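Triacylglycerol lipase (Clostridium botulinum, PDB 5AH1) hydrolyses synthetic polyesters and probably triacylglycerols, and is a zinc-binding enzyme of the alpha/beta-hydrolase fold. Local coordinates at residues Leu236-Pro241 / Tyr366-Lys371; Met240-Leu245 / Ile303-Leu308; Asn388-Ser391 / Pro395-Gly398. One frame throughout, in Å; residues are numbered along the deposited sequence.

Contact 1 (Leu236-Pro241 / Tyr366-Lys371); sequences LSDLMP and YSRNQK. With K (potassium ion), chain D.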
loop_
_atom_site.group_PDB
_atom_site.type_symbol
_atom_site.label_atom_id
_atom_site.label_comp_id
_atom_site.label_asym_id
_atom_site.label_seq_id
_atom_site.Cartn_x
_atom_site.Cartn_y
_atom_site.Cartn_z
ATOM N N LEU A 236 6.300 6.750 11.552
ATOM C CA LEU A 236 6.921 7.749 10.681
ATOM C C LEU A 236 5.956 8.903 10.429
ATOM O O LEU A 236 6.353 10.077 10.428
ATOM C CB LEU A 236 7.387 7.142 9.360
ATOM C CG LEU A 236 8.180 8.088 8.451
ATOM C CD1 LEU A 236 9.432 8.611 9.142
ATOM C CD2 LEU A 236 8.527 7.379 7.171
ATOM N N SER A 237 4.673 8.600 10.242
ATOM C CA SER A 237 3.706 9.675 10.135
ATOM C C SER A 237 3.536 10.382 11.481
ATOM O O SER A 237 3.534 11.615 11.538
ATOM C CB SER A 237 2.358 9.206 9.607
ATOM O OG SER A 237 1.485 10.322 9.625
ATOM N N ASP A 238 3.382 9.627 12.564
ATOM C CA ASP A 238 3.181 10.232 13.876
ATOM C C ASP A 238 4.261 11.278 14.199
ATOM O O ASP A 238 3.966 12.353 14.707
ATOM C CB ASP A 238 3.223 9.182 14.978
ATOM C CG ASP A 238 2.113 8.149 14.892
ATOM O OD1 ASP A 238 1.313 8.142 13.957
ATOM O OD2 ASP A 238 2.075 7.284 15.786
ATOM N N LEU A 239 5.513 10.954 13.895
ATOM C CA LEU A 239 6.640 11.728 14.373
ATOM C C LEU A 239 6.962 12.958 13.499
ATOM O O LEU A 239 7.671 13.856 13.956
ATOM C CB LEU A 239 7.887 10.849 14.578
ATOM C CG LEU A 239 8.611 10.260 13.365
ATOM C CD1 LEU A 239 9.632 11.227 12.783
ATOM C CD2 LEU A 239 9.290 8.981 13.774
ATOM N N MET A 240 6.441 12.986 12.266
ATOM C CA MET A 240 6.735 14.045 11.278
ATOM C C MET A 240 5.564 14.994 11.073
ATOM O O MET A 240 4.424 14.560 11.048
ATOM C CB MET A 240 7.016 13.427 9.900
ATOM C CG MET A 240 8.286 12.663 9.788
ATOM S SD MET A 240 8.704 12.353 8.074
ATOM C CE MET A 240 9.366 13.940 7.576
ATOM N N PRO A 241 5.834 16.297 10.864
ATOM C CA PRO A 241 4.795 17.141 10.266
ATOM C C PRO A 241 4.403 16.589 8.898
ATOM O O PRO A 241 5.263 16.107 8.156
ATOM C CB PRO A 241 5.484 18.509 10.125
ATOM C CG PRO A 241 6.659 18.447 11.056
ATOM C CD PRO A 241 7.100 17.022 11.029
ATOM N N TYR A 366 11.493 6.012 18.536
ATOM C CA TYR A 366 10.297 6.804 18.813
ATOM C C TYR A 366 9.326 6.062 19.723
ATOM O O TYR A 366 8.811 4.998 19.370
ATOM C CB TYR A 366 9.592 7.182 17.515
ATOM C CG TYR A 366 8.363 8.048 17.704
ATOM C CD1 TYR A 366 8.473 9.415 17.831
ATOM C CD2 TYR A 366 7.101 7.501 17.759
ATOM C CE1 TYR A 366 7.351 10.214 18.010
ATOM C CE2 TYR A 366 5.975 8.278 17.921
ATOM C CZ TYR A 366 6.102 9.630 18.046
ATOM O OH TYR A 366 4.974 10.405 18.190
ATOM N N SER A 367 9.096 6.655 20.890
ATOM C CA SER A 367 8.100 6.193 21.842
ATOM C C SER A 367 7.034 7.247 22.034
ATOM O O SER A 367 7.221 8.416 21.668
ATOM C CB SER A 367 8.752 5.917 23.189
ATOM O OG SER A 367 9.654 4.846 23.079
ATOM N N ARG A 368 5.919 6.838 22.624
ATOM C CA ARG A 368 4.864 7.785 22.962
ATOM C C ARG A 368 3.894 7.171 23.953
ATOM O O ARG A 368 3.377 6.064 23.738
ATOM C CB ARG A 368 4.101 8.210 21.701
ATOM C CG ARG A 368 3.063 9.286 21.953
ATOM C CD ARG A 368 2.222 9.563 20.734
ATOM N NE ARG A 368 1.429 8.388 20.384
ATOM C CZ ARG A 368 1.136 8.007 19.154
ATOM N NH1 ARG A 368 1.572 8.703 18.115
ATOM N NH2 ARG A 368 0.422 6.913 18.964
ATOM N N ASN A 369 3.656 7.884 25.048
ATOM C CA ASN A 369 2.625 7.491 25.999
ATOM C C ASN A 369 1.796 8.725 26.317
ATOM O O ASN A 369 2.061 9.452 27.283
ATOM C CB ASN A 369 3.233 6.856 27.246
ATOM C CG ASN A 369 2.205 6.100 28.067
ATOM O OD1 ASN A 369 1.044 6.495 28.143
ATOM N ND2 ASN A 369 2.626 5.001 28.678
ATOM N N GLN A 370 0.802 8.972 25.470
ATOM C CA GLN A 370 -0.042 10.158 25.570
ATOM C C GLN A 370 -1.508 9.755 25.508
ATOM O O GLN A 370 -1.883 8.848 24.763
ATOM C CB GLN A 370 0.290 11.129 24.434
ATOM C CG GLN A 370 1.685 11.733 24.540
ATOM C CD GLN A 370 1.826 12.629 25.748
ATOM O OE1 GLN A 370 0.975 13.479 25.996
ATOM N NE2 GLN A 370 2.892 12.430 26.521
ATOM N N LYS A 371 -2.333 10.436 26.294
ATOM C CA LYS A 371 -3.766 10.155 26.332
ATOM C C LYS A 371 -4.406 10.215 24.940
ATOM O O LYS A 371 -4.045 11.052 24.110
ATOM C CB LYS A 371 -4.454 11.154 27.274
ATOM C CG LYS A 371 -5.950 10.928 27.467
ATOM C CD LYS A 371 -6.586 12.011 28.342
ATOM C CE LYS A 371 -8.101 11.833 28.448
ATOM N NZ LYS A 371 -8.724 12.880 29.300
HETATM K K K D . 2.632 13.850 12.907
#

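Contact 2 (Met240-Leu245 / Ile303-Leu308); sequences MPAKDL and IATYDL. With K (potassium ion), chain D.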
loop_
_atom_site.group_PDB
_atom_site.type_symbol
_atom_site.label_atom_id
_atom_site.label_comp_id
_atom_site.label_asym_id
_atom_site.label_seq_id
_atom_site.Cartn_x
_atom_site.Cartn_y
_atom_site.Cartn_z
ATOM N N MET A 240 6.441 12.986 12.266
ATOM C CA MET A 240 6.735 14.045 11.278
ATOM C C MET A 240 5.564 14.994 11.073
ATOM O O MET A 240 4.424 14.560 11.048
ATOM C CB MET A 240 7.016 13.427 9.900
ATOM C CG MET A 240 8.286 12.663 9.788
ATOM S SD MET A 240 8.704 12.353 8.074
ATOM C CE MET A 240 9.366 13.940 7.576
ATOM N N PRO A 241 5.834 16.297 10.864
ATOM C CA PRO A 241 4.795 17.141 10.266
ATOM C C PRO A 241 4.403 16.589 8.898
ATOM O O PRO A 241 5.263 16.107 8.156
ATOM C CB PRO A 241 5.484 18.509 10.125
ATOM C CG PRO A 241 6.659 18.447 11.056
ATOM C CD PRO A 241 7.100 17.022 11.029
ATOM N N ALA A 242 3.115 16.645 8.573
ATOM C CA ALA A 242 2.620 16.097 7.323
ATOM C C ALA A 242 3.351 16.638 6.092
ATOM O O ALA A 242 3.725 15.867 5.203
ATOM C CB ALA A 242 1.137 16.344 7.202
ATOM N N LYS A 243 3.516 17.958 6.022
ATOM C CA LYS A 243 4.148 18.570 4.860
ATOM C C LYS A 243 5.557 18.034 4.680
ATOM O O LYS A 243 6.029 17.854 3.550
ATOM C CB LYS A 243 4.173 20.104 5.004
ATOM C CG LYS A 243 4.767 20.811 3.806
ATOM C CD LYS A 243 4.753 22.322 3.997
ATOM C CE LYS A 243 5.277 23.033 2.760
ATOM N NZ LYS A 243 5.447 24.490 2.973
ATOM N N ASP A 244 6.249 17.812 5.793
ATOM C CA ASP A 244 7.619 17.321 5.724
ATOM C C ASP A 244 7.660 15.874 5.244
ATOM O O ASP A 244 8.559 15.505 4.504
ATOM C CB ASP A 244 8.313 17.452 7.072
ATOM C CG ASP A 244 8.577 18.901 7.457
ATOM O OD1 ASP A 244 8.459 19.802 6.589
ATOM O OD2 ASP A 244 8.923 19.136 8.626
ATOM N N LEU A 245 6.697 15.060 5.674
ATOM C CA LEU A 245 6.626 13.678 5.212
ATOM C C LEU A 245 6.402 13.653 3.704
ATOM O O LEU A 245 7.084 12.932 2.980
ATOM C CB LEU A 245 5.523 12.919 5.947
ATOM C CG LEU A 245 5.308 11.464 5.520
ATOM C CD1 LEU A 245 6.606 10.676 5.475
ATOM C CD2 LEU A 245 4.330 10.776 6.457
ATOM N N ILE A 303 -7.085 12.327 4.311
ATOM C CA ILE A 303 -5.850 12.436 3.528
ATOM C C ILE A 303 -4.886 11.322 3.974
ATOM O O ILE A 303 -5.021 10.808 5.077
ATOM C CB ILE A 303 -5.273 13.878 3.686
ATOM C CG1 ILE A 303 -4.263 14.204 2.586
ATOM C CG2 ILE A 303 -4.736 14.084 5.089
ATOM C CD1 ILE A 303 -4.877 14.330 1.195
ATOM N N ALA A 304 -3.931 10.943 3.128
ATOM C CA ALA A 304 -3.119 9.770 3.440
ATOM C C ALA A 304 -2.305 9.905 4.727
ATOM O O ALA A 304 -2.143 8.938 5.457
ATOM C CB ALA A 304 -2.186 9.427 2.281
ATOM N N THR A 305 -1.766 11.087 4.987
ATOM C CA THR A 305 -0.889 11.282 6.131
ATOM C C THR A 305 -1.613 10.995 7.453
ATOM O O THR A 305 -1.016 10.432 8.380
ATOM C CB THR A 305 -0.240 12.692 6.080
ATOM O OG1 THR A 305 -1.209 13.659 5.681
ATOM C CG2 THR A 305 0.866 12.698 5.055
ATOM N N TYR A 306 -2.902 11.317 7.533
ATOM C CA TYR A 306 -3.697 10.953 8.700
ATOM C C TYR A 306 -3.941 9.444 8.744
ATOM O O TYR A 306 -3.757 8.790 9.776
ATOM C CB TYR A 306 -5.030 11.698 8.732
ATOM C CG TYR A 306 -5.906 11.199 9.855
ATOM C CD1 TYR A 306 -5.727 11.639 11.158
ATOM C CD2 TYR A 306 -6.883 10.240 9.624
ATOM C CE1 TYR A 306 -6.509 11.162 12.188
ATOM C CE2 TYR A 306 -7.654 9.752 10.643
ATOM C CZ TYR A 306 -7.479 10.210 11.921
ATOM O OH TYR A 306 -8.260 9.700 12.936
ATOM N N ASP A 307 -4.361 8.879 7.619
ATOM C CA ASP A 307 -4.706 7.459 7.558
ATOM C C ASP A 307 -3.507 6.538 7.818
ATOM O O ASP A 307 -3.684 5.381 8.223
ATOM C CB ASP A 307 -5.347 7.152 6.200
ATOM C CG ASP A 307 -6.870 7.343 6.193
ATOM O OD1 ASP A 307 -7.438 7.771 7.229
ATOM O OD2 ASP A 307 -7.483 7.053 5.135
ATOM N N LEU A 308 -2.304 7.040 7.554
ATOM C CA LEU A 308 -1.049 6.341 7.822
ATOM C C LEU A 308 -0.589 6.409 9.261
ATOM O O LEU A 308 0.231 5.593 9.676
ATOM C CB LEU A 308 0.064 6.884 6.930
ATOM C CG LEU A 308 -0.080 6.549 5.441
ATOM C CD1 LEU A 308 0.877 7.380 4.613
ATOM C CD2 LEU A 308 0.145 5.060 5.168
HETATM K K K D . 2.632 13.850 12.907
#

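Contact 3 (Asn388-Ser391 / Pro395-Gly398); sequences NCIS and PKLG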
loop_
_atom_site.group_PDB
_atom_site.type_symbol
_atom_site.label_atom_id
_atom_site.label_comp_id
_atom_site.label_asym_id
_atom_site.label_seq_id
_atom_site.Cartn_x
_atom_site.Cartn_y
_atom_site.Cartn_z
ATOM N N ASN A 388 6.731 0.330 10.829
ATOM C CA ASN A 388 7.104 -0.511 11.964
ATOM C C ASN A 388 6.705 -1.963 11.704
ATOM O O ASN A 388 5.594 -2.217 11.256
ATOM C CB ASN A 388 6.409 -0.025 13.234
ATOM C CG ASN A 388 6.407 1.490 13.359
ATOM O OD1 ASN A 388 5.642 2.160 12.675
ATOM N ND2 ASN A 388 7.275 2.033 14.213
ATOM N N CYS A 389 7.580 -2.913 12.022
ATOM C CA CYS A 389 7.293 -4.316 11.777
ATOM C C CYS A 389 6.053 -4.798 12.495
ATOM O O CYS A 389 5.269 -5.563 11.934
ATOM C CB CYS A 389 8.491 -5.191 12.149
ATOM S SG CYS A 389 9.979 -4.854 11.214
ATOM N N ILE A 390 5.861 -4.340 13.728
ATOM C CA ILE A 390 4.746 -4.806 14.541
ATOM C C ILE A 390 3.402 -4.504 13.873
ATOM O O ILE A 390 2.423 -5.202 14.096
ATOM C CB ILE A 390 4.795 -4.157 15.970
ATOM C CG1 ILE A 390 3.775 -4.805 16.906
ATOM C CG2 ILE A 390 4.579 -2.654 15.911
ATOM C CD1 ILE A 390 3.855 -4.316 18.331
ATOM N N SER A 391 3.367 -3.445 13.064
ATOM C CA SER A 391 2.144 -2.976 12.432
ATOM C C SER A 391 1.748 -3.798 11.206
ATOM O O SER A 391 0.616 -3.722 10.750
ATOM C CB SER A 391 2.380 -1.532 12.004
ATOM O OG SER A 391 1.243 -0.971 11.394
ATOM N N PRO A 395 -4.255 -5.793 11.347
ATOM C CA PRO A 395 -4.791 -4.763 12.238
ATOM C C PRO A 395 -5.003 -5.333 13.642
ATOM O O PRO A 395 -5.570 -6.424 13.777
ATOM C CB PRO A 395 -6.116 -4.407 11.573
ATOM C CG PRO A 395 -6.528 -5.698 10.887
ATOM C CD PRO A 395 -5.250 -6.255 10.357
ATOM N N LYS A 396 -4.558 -4.576 14.645
ATOM C CA LYS A 396 -4.712 -4.914 16.056
ATOM C C LYS A 396 -5.281 -3.733 16.833
ATOM O O LYS A 396 -6.174 -3.927 17.659
ATOM C CB LYS A 396 -3.365 -5.350 16.642
ATOM C CG LYS A 396 -2.821 -6.604 15.961
ATOM C CD LYS A 396 -1.439 -6.992 16.409
ATOM C CE LYS A 396 -0.339 -6.031 16.021
ATOM N NZ LYS A 396 -0.262 -5.728 14.559
ATOM N N LEU A 397 -4.797 -2.516 16.573
ATOM C CA LEU A 397 -5.361 -1.320 17.201
ATOM C C LEU A 397 -6.805 -1.184 16.778
ATOM O O LEU A 397 -7.112 -1.127 15.596
ATOM C CB LEU A 397 -4.587 -0.072 16.782
ATOM C CG LEU A 397 -3.082 -0.009 17.072
ATOM C CD1 LEU A 397 -2.505 1.306 16.504
ATOM C CD2 LEU A 397 -2.757 -0.145 18.543
ATOM N N GLY A 398 -7.712 -1.164 17.744
ATOM C CA GLY A 398 -9.123 -1.018 17.458
ATOM C C GLY A 398 -9.759 -2.142 16.657
ATOM O O GLY A 398 -10.860 -1.941 16.134
#

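Contact 1 (Leu236-Pro241 / Tyr366-Lys371)
Leu239, of the segment that carries helix 235-239, and Tyr366, in an irregular strip of chain, mark the nearest approach of the two backbones, with CA atoms 7.6 Å apart. Leu239 lies over one face of the Tyr366 ring. Its CB stands 3.5 Å from Tyr366 CE1 and 3.9 Å from the ring centroid, 29° off the ring normal, which is the geometry of a CH-pi contact, and CD2 continues near the CG end of the same ring. The two side chains run past each other in opposite directions. With chi1 at -178°, the Tyr366 ring extends so that one face meets Leu239 and its hydroxyl comes near Asp238 CB.

The polar half of the contact is a salt bridge: Arg368 NH1 lies 2.8 Å from Asp238 OD2. The carboxylate oxygen meets the guanidinium at its edge, near its plane, yet the N-H...O angle is only 139°, so the hydrogen bond within the bridge is weak. The Asp238 and Arg368 side chains cross at about a right angle, the arginine chain bending at chi3. Thr310 OG1 bonds both to Asp238 OD2 and to Arg368 NH2, linking the two charged groups.

The backbone of helix 235-239 and of Met240 just after it binds potassium through Ser237 O, Asp238 O and Met240 O, at 2.7 to 2.8 Å from the ion, while the Asp238 and Leu239 side chains engage the 366-371 segment. In the alpha/beta-hydrolase fold this surface contact joins helix 235-239, which follows sheet strand 221-227, to the loop after helix 357-363. Around it, Leu239 also packs on Leu362 of helix 357-363, and Ser237 and Met240 touch Leu245 of helix 242-257.

Contact 2 (Met240-Leu245 / Ile303-Leu308)
Van der Waals packing between Ala242 and Leu245 on one helix and Thr305 on another accounts for the direct contact. Ala242 CB approaches the hydroxyl side of Thr305, lying 3.9 Å from OG1 and 4.1 Å from Thr305 CB. The methyl branch of the threonine turns instead to Leu245, whose CD2 is 4.2 Å from Thr305 CG2. A chi1 of 42° sets OG1 between the backbone N and the carbonyl carbon, and this rotation presents one branch of Thr305 to each partner. The backbones come closest at the same place, where the CA atoms of Ala242 and Thr305 are 6.1 Å apart, a spacing compatible with the small alanine side chain. Trp297 of helix 296-299 touches both Ala242 and Thr305.

Both segments are helix starts. Pro241 occupies the N-cap position before helix 242-257, and Ile303 does so before helix 304-308; within the alpha/beta-hydrolase fold of this lipase, the contact therefore joins the first turns of two helices that follow sheet strand 221-227 and precede strand 327-331. The helical bonds begin at once: Leu245 N donates to Pro241 O at 3.1 Å, and Asp307 N to Ile303 O at 3.3 Å. Next to Ile303 in sequence is Asp302, a zinc ligand, and the Thr305 side chain lies about 13 Å from that metal.

Polar and metal interactions run beside the packed side chains. Met240, whose carbonyl oxygen is a potassium ligand, leads from the ion site directly into Pro241 and the helix start. Thr305 O accepts a hydrogen bond from Ser237 OG, linking helix 304-308 to the potassium-binding segment.

Contact 3 (Asn388-Ser391 / Pro395-Gly398)
Within the long connection between helix 357-363 and edge strand 403-405 of the parallel sheet of the alpha/beta-hydrolase fold, a lysine closes a short loop: Lys396 reaches back across the chain to the carbonyl oxygen of Ile390. Residues 389-391 have helical backbone angles without the regular bonds of a helix, although Ser391 N does donate to Asn388 O at 3.1 Å. The facing segment 395-398 is irregular, and its CA atoms come no nearer than 7.2 Å, between Ser391 and Pro395. The lysine side chain spans the separation.

Lys396 CE lies 4.4 Å from Ile390 CG1, a loose apolar touch. Ile390 itself leans on Lys379 and Trp380. Bends at chi3 (-67°) and chi4 (-55°) fold the far end of the lysine so that the ammonium group faces the Ile390 carbonyl.

Several acceptors gather around that group. Asp232 OD2 and Asp393 OD1 each form a salt bridge with NZ, and Gly394 O accepts another hydrogen bond; the two carboxylates would be expected to stabilise the positive charge. Asp232 is shared more widely, since its OD1 receives the backbone N-H of Leu397 and its own backbone N bonds to Ser391 OG. Ser391 OG also pairs with Gly233 O, so the loop is fastened to residues just after strand 221-227. The bond across the contact runs from Lys396 NZ to Ile390 O, 2.8 Å long, with the nitrogen in the carbonyl plane at a C=O...N angle of 156°.

Going from the N terminus, helix 235-239 and the start of helix 242-257 come first, and contacts 1 and 2 share Met240 and Pro241 there. Contact 2 closes the shorter loop, returning at 303-308; contact 1 closes a longer one at 366-371, and the loop of contact 2 nests inside it. Together they bind the chain that follows strand 221-227 to helix 304-308 and to the loop after helix 357-363, and both include the same potassium ion. Contact 3 follows in series, a tight local closure between 388-391 and 395-398 ahead of strand 403-405; it touches neither of the others, its nearest atoms about 5 Å from contact 1.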